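Local coordinates for MMACHC-like protein (Caenorhabditis elegans, PDB 5UJC), which binds vitamin B12 and probably catalyses reductive decyanation and glutathione-dependent dealkylation of cobalamins, with FAD or FMN serving the decyanation, at residues H7-I11 with L109-E113; M29-S34 with I197-E202; A68-W72 with P93-F97; I132-G138 with F186-L190. All coordinates share one frame; numbering follows the deposited sequence.

Helix 5-18 opens contact 1 and strand 25-31 opens contact 2. Contact 3 is then made entirely within the loops of both, joining helices 62-80 and 93-109. Contact 1 closes at the end of helix 93-109, at residues 109-113. Contact 4 follows in series, packing helix 134-140 on strand 185-196. Contact 2 closes last, at residues 197-202, so it also encloses contact 4 and crosses contact 1. The contacts meet in space as well. Ala8 of contact 1 packs on Ile197 and Met29 of contact 2, and Phe30 touches Cys137 and Val189 of contact 4. Contact 3 reaches contact 4 through Ile94 and Arg187, and has no touch with contacts 1 and 2.

Contact 1 of 4, residues H7-I11 with L109-E113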
loop_
_atom_site.group_PDB
_atom_site.type_symbol
_atom_site.label_atom_id
_atom_site.label_comp_id
_atom_site.label_asym_id
_atom_site.label_seq_id
_atom_site.Cartn_x
_atom_site.Cartn_y
_atom_site.Cartn_z
ATOM N N HIS A 7 -4.745 25.314 0.373
ATOM C CA HIS A 7 -4.185 24.698 1.580
ATOM C C HIS A 7 -4.060 23.170 1.431
ATOM O O HIS A 7 -3.012 22.599 1.741
ATOM C CB HIS A 7 -5.000 25.078 2.818
ATOM C CG HIS A 7 -4.402 24.604 4.094
ATOM N ND1 HIS A 7 -3.116 24.915 4.466
ATOM C CD2 HIS A 7 -4.910 23.833 5.091
ATOM C CE1 HIS A 7 -2.854 24.361 5.637
ATOM N NE2 HIS A 7 -3.933 23.715 6.045
ATOM N N ALA A 8 -5.098 22.531 0.903
ATOM C CA ALA A 8 -5.037 21.099 0.602
ATOM C C ALA A 8 -3.859 20.772 -0.332
ATOM O O ALA A 8 -3.155 19.795 -0.122
ATOM C CB ALA A 8 -6.348 20.622 -0.015
ATOM N N GLU A 9 -3.666 21.596 -1.370
ATOM C CA GLU A 9 -2.555 21.405 -2.300
ATOM C C GLU A 9 -1.192 21.595 -1.617
ATOM O O GLU A 9 -0.271 20.829 -1.861
ATOM C CB GLU A 9 -2.710 22.319 -3.541
ATOM C CG GLU A 9 -3.760 21.786 -4.496
ATOM C CD GLU A 9 -4.129 22.738 -5.610
ATOM O OE1 GLU A 9 -3.465 23.791 -5.768
ATOM O OE2 GLU A 9 -5.107 22.431 -6.341
ATOM N N SER A 10 -1.112 22.539 -0.671
ATOM C CA SER A 10 0.143 22.769 0.093
ATOM C C SER A 10 0.447 21.589 1.010
ATOM O O SER A 10 1.599 21.187 1.157
ATOM C CB SER A 10 0.059 24.070 0.918
ATOM O OG SER A 10 -0.005 25.222 0.077
ATOM N N ILE A 11 -0.596 21.014 1.595
ATOM C CA ILE A 11 -0.445 19.816 2.406
ATOM C C ILE A 11 0.091 18.659 1.557
ATOM O O ILE A 11 1.084 18.001 1.923
ATOM C CB ILE A 11 -1.774 19.419 3.065
ATOM C CG1 ILE A 11 -2.109 20.406 4.173
ATOM C CG2 ILE A 11 -1.714 18.000 3.612
ATOM C CD1 ILE A 11 -3.560 20.313 4.647
ATOM N N LEU A 109 5.268 18.294 7.857
ATOM C CA LEU A 109 3.842 18.422 7.632
ATOM C C LEU A 109 3.163 19.199 8.764
ATOM O O LEU A 109 2.279 19.998 8.514
ATOM C CB LEU A 109 3.203 17.038 7.484
ATOM C CG LEU A 109 1.681 17.037 7.283
ATOM C CD1 LEU A 109 1.271 17.828 6.075
ATOM C CD2 LEU A 109 1.190 15.610 7.158
ATOM N N ARG A 110 3.603 18.970 10.004
ATOM C CA ARG A 110 2.999 19.648 11.177
ATOM C C ARG A 110 3.090 21.178 11.071
ATOM O O ARG A 110 2.280 21.902 11.668
ATOM C CB ARG A 110 3.673 19.197 12.486
ATOM C CG ARG A 110 3.309 17.790 12.928
ATOM C CD ARG A 110 4.193 17.298 14.082
ATOM N NE ARG A 110 4.112 15.832 14.224
ATOM C CZ ARG A 110 5.150 14.983 14.193
ATOM N NH1 ARG A 110 6.408 15.421 14.044
ATOM N NH2 ARG A 110 4.928 13.684 14.332
ATOM N N LYS A 111 4.087 21.672 10.347
ATOM C CA LYS A 111 4.254 23.114 10.182
ATOM C C LYS A 111 3.301 23.717 9.130
ATOM O O LYS A 111 3.134 24.938 9.049
ATOM C CB LYS A 111 5.713 23.444 9.846
ATOM C CG LYS A 111 6.682 22.984 10.911
ATOM C CD LYS A 111 8.105 23.416 10.586
ATOM C CE LYS A 111 9.130 22.545 11.269
ATOM N NZ LYS A 111 10.516 22.849 10.805
ATOM N N VAL A 112 2.705 22.851 8.317
ATOM C CA VAL A 112 1.716 23.253 7.300
ATOM C C VAL A 112 0.267 22.988 7.793
ATOM O O VAL A 112 -0.624 23.821 7.610
ATOM C CB VAL A 112 1.991 22.525 5.952
ATOM C CG1 VAL A 112 0.878 22.792 4.932
ATOM C CG2 VAL A 112 3.347 22.964 5.396
ATOM N N GLU A 113 0.051 21.828 8.406
ATOM C CA GLU A 113 -1.257 21.482 9.014
ATOM C C GLU A 113 -1.008 20.628 10.245
ATOM O O GLU A 113 -0.530 19.503 10.132
ATOM C CB GLU A 113 -2.163 20.729 8.021
ATOM C CG GLU A 113 -3.554 20.385 8.587
ATOM C CD GLU A 113 -4.386 21.620 8.986
ATOM O OE1 GLU A 113 -5.259 21.472 9.859
ATOM O OE2 GLU A 113 -4.172 22.715 8.425
#
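His7 NE2 donates a short hydrogen bond to Glu113 OE2, at 2.6 Å. The bond is nearly straight, with an N-H...O angle of 169°. The acceptor lies close to the plane of the imidazole, at its edge. On the carboxylate the donor arrives from the anti side and somewhat out of plane. The two flat groups are turned steeply against each other, with 73° between their planes. The next ring atom, His7 CE1, comes within 3.0 Å of Val112 O, so the same edge of the ring faces two oxygens. With CG anti to the backbone N (chi1 -174°), His7 carries its ring across to the 109-113 segment. The acidic partner would probably stabilise a protonated histidine.

Apolar packing lies beside this bond. Ile11 is one helical turn after His7, and its CG1 sits under one face of the ring, toward the rim. Its CD1 rests on Glu113 CB at 3.7 Å, touching the aliphatic start of the same side chain whose end holds His7. Ile11 CG1 also meets Val112 CG1 at 3.9 Å, while the CG2 branch reaches Leu109 CD1. On the far segment, Leu109 O accepts from both Val112 N and Glu113 N. Met54, Leu56, Phe192 and Val195 of the sheet also pack against Ile11. The whole is a His-carboxylate hydrogen bond set above a small apolar core, joining the N-terminal helix 5-18 to the turn that leads from helix 93-109 to strand 117-120.

Contact 2 of 4, residues M29-S34 with I197-E202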
loop_
_atom_site.group_PDB
_atom_site.type_symbol
_atom_site.label_atom_id
_atom_site.label_comp_id
_atom_site.label_asym_id
_atom_site.label_seq_id
_atom_site.Cartn_x
_atom_site.Cartn_y
_atom_site.Cartn_z
ATOM N N MET A 29 -5.259 12.130 -3.299
ATOM C CA MET A 29 -6.209 12.807 -2.443
ATOM C C MET A 29 -7.604 12.210 -2.608
ATOM O O MET A 29 -8.017 11.848 -3.727
ATOM C CB MET A 29 -6.218 14.301 -2.749
ATOM C CG MET A 29 -6.958 15.131 -1.713
ATOM S SD MET A 29 -6.695 16.887 -1.806
ATOM C CE MET A 29 -7.527 17.288 -3.279
ATOM N N PHE A 30 -8.355 12.142 -1.507
ATOM C CA PHE A 30 -9.756 11.772 -1.582
ATOM C C PHE A 30 -10.536 12.325 -0.420
ATOM O O PHE A 30 -9.955 12.852 0.523
ATOM C CB PHE A 30 -9.922 10.247 -1.675
ATOM C CG PHE A 30 -9.489 9.486 -0.432
ATOM C CD1 PHE A 30 -8.143 9.228 -0.178
ATOM C CD2 PHE A 30 -10.434 8.972 0.444
ATOM C CE1 PHE A 30 -7.761 8.516 0.952
ATOM C CE2 PHE A 30 -10.059 8.241 1.547
ATOM C CZ PHE A 30 -8.723 7.992 1.795
ATOM N N LYS A 31 -11.866 12.270 -0.528
ATOM C CA LYS A 31 -12.739 12.757 0.524
ATOM C C LYS A 31 -13.168 11.573 1.390
ATOM O O LYS A 31 -13.523 10.530 0.876
ATOM C CB LYS A 31 -13.978 13.437 -0.076
ATOM C CG LYS A 31 -13.663 14.651 -0.928
ATOM C CD LYS A 31 -14.921 15.262 -1.524
ATOM C CE LYS A 31 -15.554 14.368 -2.592
ATOM N NZ LYS A 31 -16.361 15.167 -3.552
ATOM N N ILE A 32 -13.249 11.769 2.692
ATOM C CA ILE A 32 -13.687 10.701 3.564
ATOM C C ILE A 32 -15.093 10.213 3.162
ATOM O O ILE A 32 -15.370 9.019 3.219
ATOM C CB ILE A 32 -13.670 11.133 5.059
ATOM C CG1 ILE A 32 -12.229 11.322 5.558
ATOM C CG2 ILE A 32 -14.414 10.123 5.931
ATOM C CD1 ILE A 32 -11.383 10.065 5.539
ATOM N N GLY A 33 -15.963 11.131 2.728
ATOM C CA GLY A 33 -17.316 10.740 2.305
ATOM C C GLY A 33 -17.320 9.708 1.174
ATOM O O GLY A 33 -18.209 8.836 1.108
ATOM N N SER A 34 -16.338 9.796 0.282
ATOM C CA SER A 34 -16.237 8.836 -0.815
ATOM C C SER A 34 -15.921 7.451 -0.292
ATOM O O SER A 34 -16.471 6.462 -0.760
ATOM C CB SER A 34 -15.183 9.268 -1.804
ATOM O OG SER A 34 -15.515 10.525 -2.377
ATOM N N ILE A 197 -12.685 19.772 1.658
ATOM C CA ILE A 197 -12.472 19.878 0.225
ATOM C C ILE A 197 -13.745 19.441 -0.533
ATOM O O ILE A 197 -13.700 18.591 -1.419
ATOM C CB ILE A 197 -11.206 19.057 -0.227
ATOM C CG1 ILE A 197 -11.276 17.616 0.284
ATOM C CG2 ILE A 197 -9.919 19.736 0.271
ATOM C CD1 ILE A 197 -10.324 16.659 -0.444
ATOM N N PRO A 198 -14.889 20.041 -0.185
ATOM C CA PRO A 198 -16.167 19.590 -0.787
ATOM C C PRO A 198 -16.224 19.698 -2.326
ATOM O O PRO A 198 -16.938 18.929 -2.966
ATOM C CB PRO A 198 -17.186 20.533 -0.166
ATOM C CG PRO A 198 -16.393 21.768 0.150
ATOM C CD PRO A 198 -15.079 21.235 0.648
ATOM N N GLU A 199 -15.443 20.608 -2.900
ATOM C CA GLU A 199 -15.452 20.835 -4.344
ATOM C C GLU A 199 -14.570 19.837 -5.104
ATOM O O GLU A 199 -14.588 19.807 -6.328
ATOM C CB GLU A 199 -15.009 22.280 -4.669
ATOM C CG GLU A 199 -13.539 22.627 -4.298
ATOM C CD GLU A 199 -13.389 23.241 -2.897
ATOM O OE1 GLU A 199 -13.095 24.470 -2.793
ATOM O OE2 GLU A 199 -13.523 22.495 -1.907
ATOM N N PHE A 200 -13.794 19.022 -4.372
ATOM C CA PHE A 200 -12.852 18.121 -5.006
ATOM C C PHE A 200 -13.566 16.904 -5.600
ATOM O O PHE A 200 -14.436 16.291 -4.956
ATOM C CB PHE A 200 -11.807 17.664 -4.011
ATOM C CG PHE A 200 -10.742 16.774 -4.612
ATOM C CD1 PHE A 200 -9.861 17.266 -5.564
ATOM C CD2 PHE A 200 -10.647 15.429 -4.248
ATOM C CE1 PHE A 200 -8.885 16.460 -6.116
ATOM C CE2 PHE A 200 -9.651 14.626 -4.786
ATOM C CZ PHE A 200 -8.776 15.141 -5.725
ATOM N N CYS A 201 -13.170 16.540 -6.810
ATOM C CA CYS A 201 -13.696 15.344 -7.486
ATOM C C CYS A 201 -12.569 14.400 -7.777
ATOM O O CYS A 201 -11.680 14.714 -8.563
ATOM C CB CYS A 201 -14.384 15.737 -8.805
ATOM S SG CYS A 201 -15.852 16.763 -8.606
ATOM N N GLU A 202 -12.593 13.239 -7.131
ATOM C CA GLU A 202 -11.579 12.209 -7.355
ATOM C C GLU A 202 -11.609 11.728 -8.804
ATOM O O GLU A 202 -12.663 11.544 -9.365
ATOM C CB GLU A 202 -11.821 11.013 -6.430
ATOM C CG GLU A 202 -11.705 11.322 -4.941
ATOM C CD GLU A 202 -13.026 11.613 -4.269
ATOM O OE1 GLU A 202 -14.058 11.813 -4.971
ATOM O OE2 GLU A 202 -13.043 11.651 -3.036
HETATM O O HOH W 1 -18.382 16.877 -2.219
#
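Glu202 OE2 takes two hydrogen bonds from the 29-34 segment. Lys31 N gives one at 2.8 Å, nearly in line with the carboxylate C-O bond. Ser34 OG gives the other, also 2.8 Å, from above the carboxylate plane. Lys31 is the N-cap of helix 32-39, and with Lys31 N and Ser34 OG both bound to it the carboxylate sits at the helix start. The N-terminal end of the helix is likely to stabilise its negative charge. With an alanine in place of Glu202, the Lys31 amide and the Ser34 hydroxyl would probably both be left without their shared acceptor.

Lys31 NZ also donates to Phe200 O at 2.6 Å, with a C=O...N angle of 176°. The chain bends at chi3 (-69°) to bring NZ there. A water accepts from NZ and donates to Pro198 O. Glu202 OE1 is 4.3 Å from Lys31 NZ, beyond a salt bridge but close enough for some attraction.

Nearer the backbone, Lys31 CG packs on Ile197 CD1. Met29 meets the same methyl tip to tip, SD to CD1 at 3.9 Å. The end of Met29 turns over one face of the Phe200 ring, with SD 4.7 Å from the ring centroid, a Met-aromatic contact. Met5 and Ala8 of helix 5-18 flank this apolar side. A type I turn, Ile197 to Phe200, shapes the partner loop. The chemistry implies a join held by backbone polar groups as much as by side chains: the loop's carboxylate takes an amide N-H at the strand's end, and the strand's lysine donates to a loop carbonyl.

Contact 3 of 4, residues A68-W72 with P93-F97; sequences AFRKW and PIQSF
Phe97 is the middle member of an aromatic cluster with Phe69 and Trp72, where the 68-72 and 93-97 segments of helices 62-80 and 93-109 cross, their axes at 95°. Its CB lies between the two other rings, touching Phe69 CD1 at 3.7 Å and standing over the face of the Trp72 indole at 3.8 Å from CD2. CG meets Phe69 CD1 too. With CG roughly anti to the backbone N (chi1 158°), the ring runs back along helix 62-80, toward its N-terminal side. CD1 then comes to Trp72 CB at 3.6 Å, CE1 reaches Ala68 O at 3.7 Å, and the tip CZ ends against Ala68 CB. On the other edge CD2 lies near Phe69 CD1 and CE2 near Phe69 CB. One face is covered by Phe69 CA, offset toward the rim.

The rings are turned edge to face. Phe97 points an edge at the five-membered ring of Trp72, their planes 73° apart. Phe69 in turn sets its edge toward the face of Phe97, with an offset. The far part of the indole passes on to Pro93 O and Ser96 CB, while NE1 donates to Asp100 OD2. With a leucine in place of Trp72, Phe97 CB would probably lose the flat surface beneath it, a gap would open beside Ser96, and Asp100 would lose its indole donor.

Phe69 also packs on the second helix's start. Its CE1 lies 3.6 Å from Pro93 O, and Pro93 CB touches the edge of the ring near CZ. Ile94 CD1 sits 3.8 Å from the Phe69 centroid, almost over its centre.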
loop_
_atom_site.group_PDB
_atom_site.type_symbol
_atom_site.label_atom_id
_atom_site.label_comp_id
_atom_site.label_asym_id
_atom_site.label_seq_id
_atom_site.Cartn_x
_atom_site.Cartn_y
_atom_site.Cartn_z
ATOM N N ALA A 68 14.903 3.193 -1.663
ATOM C CA ALA A 68 14.863 3.918 -0.362
ATOM C C ALA A 68 15.191 2.999 0.830
ATOM O O ALA A 68 16.008 3.341 1.696
ATOM C CB ALA A 68 13.527 4.605 -0.172
ATOM N N PHE A 69 14.559 1.852 0.875
ATOM C CA PHE A 69 14.785 0.904 1.936
ATOM C C PHE A 69 16.213 0.352 1.891
ATOM O O PHE A 69 16.847 0.211 2.922
ATOM C CB PHE A 69 13.762 -0.233 1.840
ATOM C CG PHE A 69 13.957 -1.349 2.829
ATOM C CD1 PHE A 69 13.828 -1.139 4.192
ATOM C CD2 PHE A 69 14.197 -2.634 2.385
ATOM C CE1 PHE A 69 13.988 -2.181 5.069
ATOM C CE2 PHE A 69 14.290 -3.667 3.258
ATOM C CZ PHE A 69 14.217 -3.445 4.605
ATOM N N ARG A 70 16.721 0.107 0.693
ATOM C CA ARG A 70 18.098 -0.336 0.556
ATOM C C ARG A 70 19.069 0.670 1.198
ATOM O O ARG A 70 19.975 0.280 1.950
ATOM C CB ARG A 70 18.441 -0.588 -0.895
ATOM C CG ARG A 70 19.873 -1.055 -1.116
ATOM C CD ARG A 70 20.073 -1.580 -2.514
ATOM N NE ARG A 70 21.439 -2.021 -2.747
ATOM C CZ ARG A 70 21.830 -2.694 -3.815
ATOM N NH1 ARG A 70 20.954 -3.025 -4.771
ATOM N NH2 ARG A 70 23.095 -3.074 -3.931
ATOM N N LYS A 71 18.878 1.973 0.909
ATOM C CA LYS A 71 19.718 3.010 1.522
ATOM C C LYS A 71 19.626 2.961 3.057
ATOM O O LYS A 71 20.646 3.086 3.757
ATOM C CB LYS A 71 19.332 4.380 1.009
ATOM C CG LYS A 71 19.747 4.640 -0.406
ATOM C CD LYS A 71 19.292 6.007 -0.887
ATOM C CE LYS A 71 19.326 6.112 -2.410
ATOM N NZ LYS A 71 18.820 7.441 -2.871
ATOM N N TRP A 72 18.418 2.754 3.568
ATOM C CA TRP A 72 18.182 2.722 4.989
ATOM C C TRP A 72 18.893 1.506 5.625
ATOM O O TRP A 72 19.533 1.634 6.675
ATOM C CB TRP A 72 16.670 2.712 5.255
ATOM C CG TRP A 72 16.263 2.706 6.712
ATOM C CD1 TRP A 72 15.892 3.801 7.476
ATOM C CD2 TRP A 72 15.998 1.554 7.520
ATOM N NE1 TRP A 72 15.491 3.392 8.725
ATOM C CE2 TRP A 72 15.540 2.027 8.791
ATOM C CE3 TRP A 72 16.132 0.175 7.317
ATOM C CZ2 TRP A 72 15.204 1.156 9.845
ATOM C CZ3 TRP A 72 15.792 -0.695 8.373
ATOM C CH2 TRP A 72 15.323 -0.193 9.617
ATOM N N PRO A 93 12.049 -4.704 9.868
ATOM C CA PRO A 93 12.763 -3.660 9.135
ATOM C C PRO A 93 11.891 -2.799 8.234
ATOM O O PRO A 93 12.133 -1.591 8.139
ATOM C CB PRO A 93 13.802 -4.425 8.329
ATOM C CG PRO A 93 13.233 -5.856 8.245
ATOM C CD PRO A 93 12.540 -6.049 9.552
ATOM N N ILE A 94 10.896 -3.394 7.567
ATOM C CA ILE A 94 10.080 -2.606 6.649
ATOM C C ILE A 94 9.302 -1.542 7.450
ATOM O O ILE A 94 9.267 -0.381 7.082
ATOM C CB ILE A 94 9.110 -3.474 5.853
ATOM C CG1 ILE A 94 9.860 -4.399 4.906
ATOM C CG2 ILE A 94 8.085 -2.632 5.103
ATOM C CD1 ILE A 94 10.567 -3.704 3.747
ATOM N N GLN A 95 8.684 -1.963 8.543
ATOM C CA GLN A 95 7.888 -1.031 9.362
ATOM C C GLN A 95 8.750 -0.018 10.089
ATOM O O GLN A 95 8.381 1.149 10.213
ATOM C CB GLN A 95 7.021 -1.804 10.345
ATOM C CG GLN A 95 5.874 -2.478 9.640
ATOM C CD GLN A 95 5.072 -3.415 10.523
ATOM O OE1 GLN A 95 5.405 -3.658 11.693
ATOM N NE2 GLN A 95 4.009 -3.968 9.959
ATOM N N SER A 96 9.936 -0.426 10.469
ATOM C CA SER A 96 10.871 0.506 11.096
ATOM C C SER A 96 11.309 1.609 10.094
ATOM O O SER A 96 11.348 2.795 10.423
ATOM C CB SER A 96 12.105 -0.245 11.646
ATOM O OG SER A 96 11.744 -1.093 12.710
ATOM N N PHE A 97 11.644 1.185 8.890
ATOM C CA PHE A 97 11.970 2.097 7.794
ATOM C C PHE A 97 10.808 3.052 7.518
ATOM O O PHE A 97 10.997 4.260 7.485
ATOM C CB PHE A 97 12.330 1.291 6.550
ATOM C CG PHE A 97 12.184 2.048 5.269
ATOM C CD1 PHE A 97 13.102 3.004 4.889
ATOM C CD2 PHE A 97 11.106 1.800 4.445
ATOM C CE1 PHE A 97 12.940 3.694 3.676
ATOM C CE2 PHE A 97 10.927 2.481 3.282
ATOM C CZ PHE A 97 11.836 3.424 2.881
#

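Contact 4 of 4, residues I132-G138 with F186-L190; sequences ILMQTCG and FRSVL
Met134 and Phe186 belong to the cobalamin pocket, and their CB atoms touch at 3.5 Å. Ile132, Gln135 and these two are all among the residues seen around co-methylcobalamin. The ligand is hydrogen-bonded by Ile132 O, Met134 N, Gln135 NE2 and Phe186 O.

Met134 and Phe186 lie alongside each other, pointing opposite ways. The phenyl ring lies under the first turn of the helix, and Met134 O stands over the centre of one face. Gln135 CG meets Phe186 CE2 at 3.9 Å, its amide plane steeply inclined to the ring. Gly138 comes next round the helix and brings CA to within 3.8 Å of Phe186 CE1. Its lack of a side chain lets the ring lie this near the backbone.

Helix 134-140 is laid across the antiparallel sheet; the axis of its 134-138 part makes 80° with that of residues 186-190. Leu133 is the N-cap. The strand carries a classic beta bulge, with Arg187 and Ser188 both opposite Ile58. Ser188 OG is held by His120 ND1 and Arg187 NE by Ser60 OG.

Met134 bends at chi2 (-63°), which sends its sulfur and methyl along the strand. SD lies 3.8 Å from Val189 CG2, and CE ends 3.8 Å from Ser188 CA. Val189, further along the strand, completes the packing. Its CG1 meets Ile132 CD1 at 3.9 Å, the two side chains crossing at about a right angle. Cys137 SG approaches Val189 CG2 at 4.0 Å, and Leu57 of the neighbouring strand touches Met134, Phe186 and Val189.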
loop_
_atom_site.group_PDB
_atom_site.type_symbol
_atom_site.label_atom_id
_atom_site.label_comp_id
_atom_site.label_asym_id
_atom_site.label_seq_id
_atom_site.Cartn_x
_atom_site.Cartn_y
_atom_site.Cartn_z
ATOM N N ILE A 132 -8.626 0.843 8.364
ATOM C CA ILE A 132 -9.017 1.418 7.087
ATOM C C ILE A 132 -8.731 0.438 5.971
ATOM O O ILE A 132 -7.729 -0.302 6.020
ATOM C CB ILE A 132 -8.355 2.787 6.851
ATOM C CG1 ILE A 132 -9.081 3.545 5.719
ATOM C CG2 ILE A 132 -6.865 2.644 6.572
ATOM C CD1 ILE A 132 -8.735 5.003 5.673
ATOM N N LEU A 133 -9.656 0.356 5.010
ATOM C CA LEU A 133 -9.567 -0.635 3.938
ATOM C C LEU A 133 -8.900 -0.009 2.734
ATOM O O LEU A 133 -9.486 0.820 2.027
ATOM C CB LEU A 133 -10.966 -1.182 3.599
ATOM C CG LEU A 133 -11.605 -1.976 4.744
ATOM C CD1 LEU A 133 -12.963 -2.441 4.331
ATOM C CD2 LEU A 133 -10.725 -3.154 5.172
ATOM N N MET A 134 -7.640 -0.355 2.543
ATOM C CA MET A 134 -6.786 0.350 1.588
ATOM C C MET A 134 -7.175 0.185 0.134
ATOM O O MET A 134 -7.052 1.122 -0.661
ATOM C CB MET A 134 -5.340 -0.101 1.767
ATOM C CG MET A 134 -4.728 0.352 3.028
ATOM S SD MET A 134 -4.619 2.135 3.111
ATOM C CE MET A 134 -3.689 2.341 4.606
ATOM N N GLN A 135 -7.665 -0.997 -0.230
ATOM C CA GLN A 135 -8.076 -1.212 -1.627
ATOM C C GLN A 135 -9.294 -0.376 -1.971
ATOM O O GLN A 135 -9.414 0.149 -3.080
ATOM C CB GLN A 135 -8.319 -2.695 -1.909
ATOM C CG GLN A 135 -7.055 -3.521 -1.718
ATOM C CD GLN A 135 -7.352 -4.960 -1.433
ATOM O OE1 GLN A 135 -8.100 -5.280 -0.500
ATOM N NE2 GLN A 135 -6.788 -5.855 -2.244
ATOM N N THR A 136 -10.176 -0.188 -0.997
ATOM C CA THR A 136 -11.322 0.704 -1.193
ATOM C C THR A 136 -10.845 2.162 -1.334
ATOM O O THR A 136 -11.278 2.866 -2.245
ATOM C CB THR A 136 -12.338 0.552 -0.060
ATOM O OG1 THR A 136 -12.916 -0.764 -0.117
ATOM C CG2 THR A 136 -13.451 1.568 -0.170
ATOM N N CYS A 137 -9.909 2.590 -0.470
ATOM C CA CYS A 137 -9.331 3.925 -0.629
ATOM C C CYS A 137 -8.726 4.098 -2.025
ATOM O O CYS A 137 -8.891 5.118 -2.652
ATOM C CB CYS A 137 -8.236 4.212 0.413
ATOM S SG CYS A 137 -8.814 4.310 2.099
ATOM N N GLY A 138 -7.972 3.104 -2.470
ATOM C CA GLY A 138 -7.309 3.198 -3.756
ATOM C C GLY A 138 -8.267 3.354 -4.906
ATOM O O GLY A 138 -7.986 4.085 -5.893
ATOM N N PHE A 186 -0.250 -0.502 -0.805
ATOM C CA PHE A 186 -0.802 0.609 -0.038
ATOM C C PHE A 186 -0.058 0.694 1.296
ATOM O O PHE A 186 0.322 -0.312 1.847
ATOM C CB PHE A 186 -2.286 0.409 0.185
ATOM C CG PHE A 186 -3.071 0.329 -1.085
ATOM C CD1 PHE A 186 -3.276 1.476 -1.856
ATOM C CD2 PHE A 186 -3.559 -0.887 -1.559
ATOM C CE1 PHE A 186 -4.021 1.403 -3.032
ATOM C CE2 PHE A 186 -4.320 -0.944 -2.722
ATOM C CZ PHE A 186 -4.537 0.175 -3.450
ATOM N N ARG A 187 0.192 1.898 1.777
ATOM C CA ARG A 187 0.971 2.055 3.013
ATOM C C ARG A 187 0.211 2.788 4.111
ATOM O O ARG A 187 0.119 2.282 5.237
ATOM C CB ARG A 187 2.338 2.728 2.738
ATOM C CG ARG A 187 3.248 1.867 1.858
ATOM C CD ARG A 187 3.623 0.557 2.534
ATOM N NE ARG A 187 4.470 -0.290 1.701
ATOM C CZ ARG A 187 4.748 -1.548 1.987
ATOM N NH1 ARG A 187 4.391 -2.066 3.171
ATOM N NH2 ARG A 187 5.411 -2.299 1.111
ATOM N N SER A 188 -0.250 4.001 3.843
ATOM C CA SER A 188 -0.839 4.817 4.900
ATOM C C SER A 188 -1.902 5.738 4.345
ATOM O O SER A 188 -1.893 6.089 3.168
ATOM C CB SER A 188 0.234 5.676 5.635
ATOM O OG SER A 188 1.270 4.885 6.175
ATOM N N VAL A 189 -2.823 6.136 5.212
ATOM C CA VAL A 189 -3.735 7.205 4.920
ATOM C C VAL A 189 -3.590 8.276 5.990
ATOM O O VAL A 189 -3.564 7.977 7.184
ATOM C CB VAL A 189 -5.198 6.713 4.872
ATOM C CG1 VAL A 189 -6.165 7.888 4.890
ATOM C CG2 VAL A 189 -5.442 5.833 3.639
ATOM N N LEU A 190 -3.444 9.509 5.535
ATOM C CA LEU A 190 -3.437 10.694 6.389
ATOM C C LEU A 190 -4.793 11.357 6.315
ATOM O O LEU A 190 -5.321 11.563 5.221
ATOM C CB LEU A 190 -2.378 11.676 5.920
ATOM C CG LEU A 190 -0.965 11.160 5.732
ATOM C CD1 LEU A 190 -0.077 12.258 5.191
ATOM C CD2 LEU A 190 -0.386 10.595 6.982
#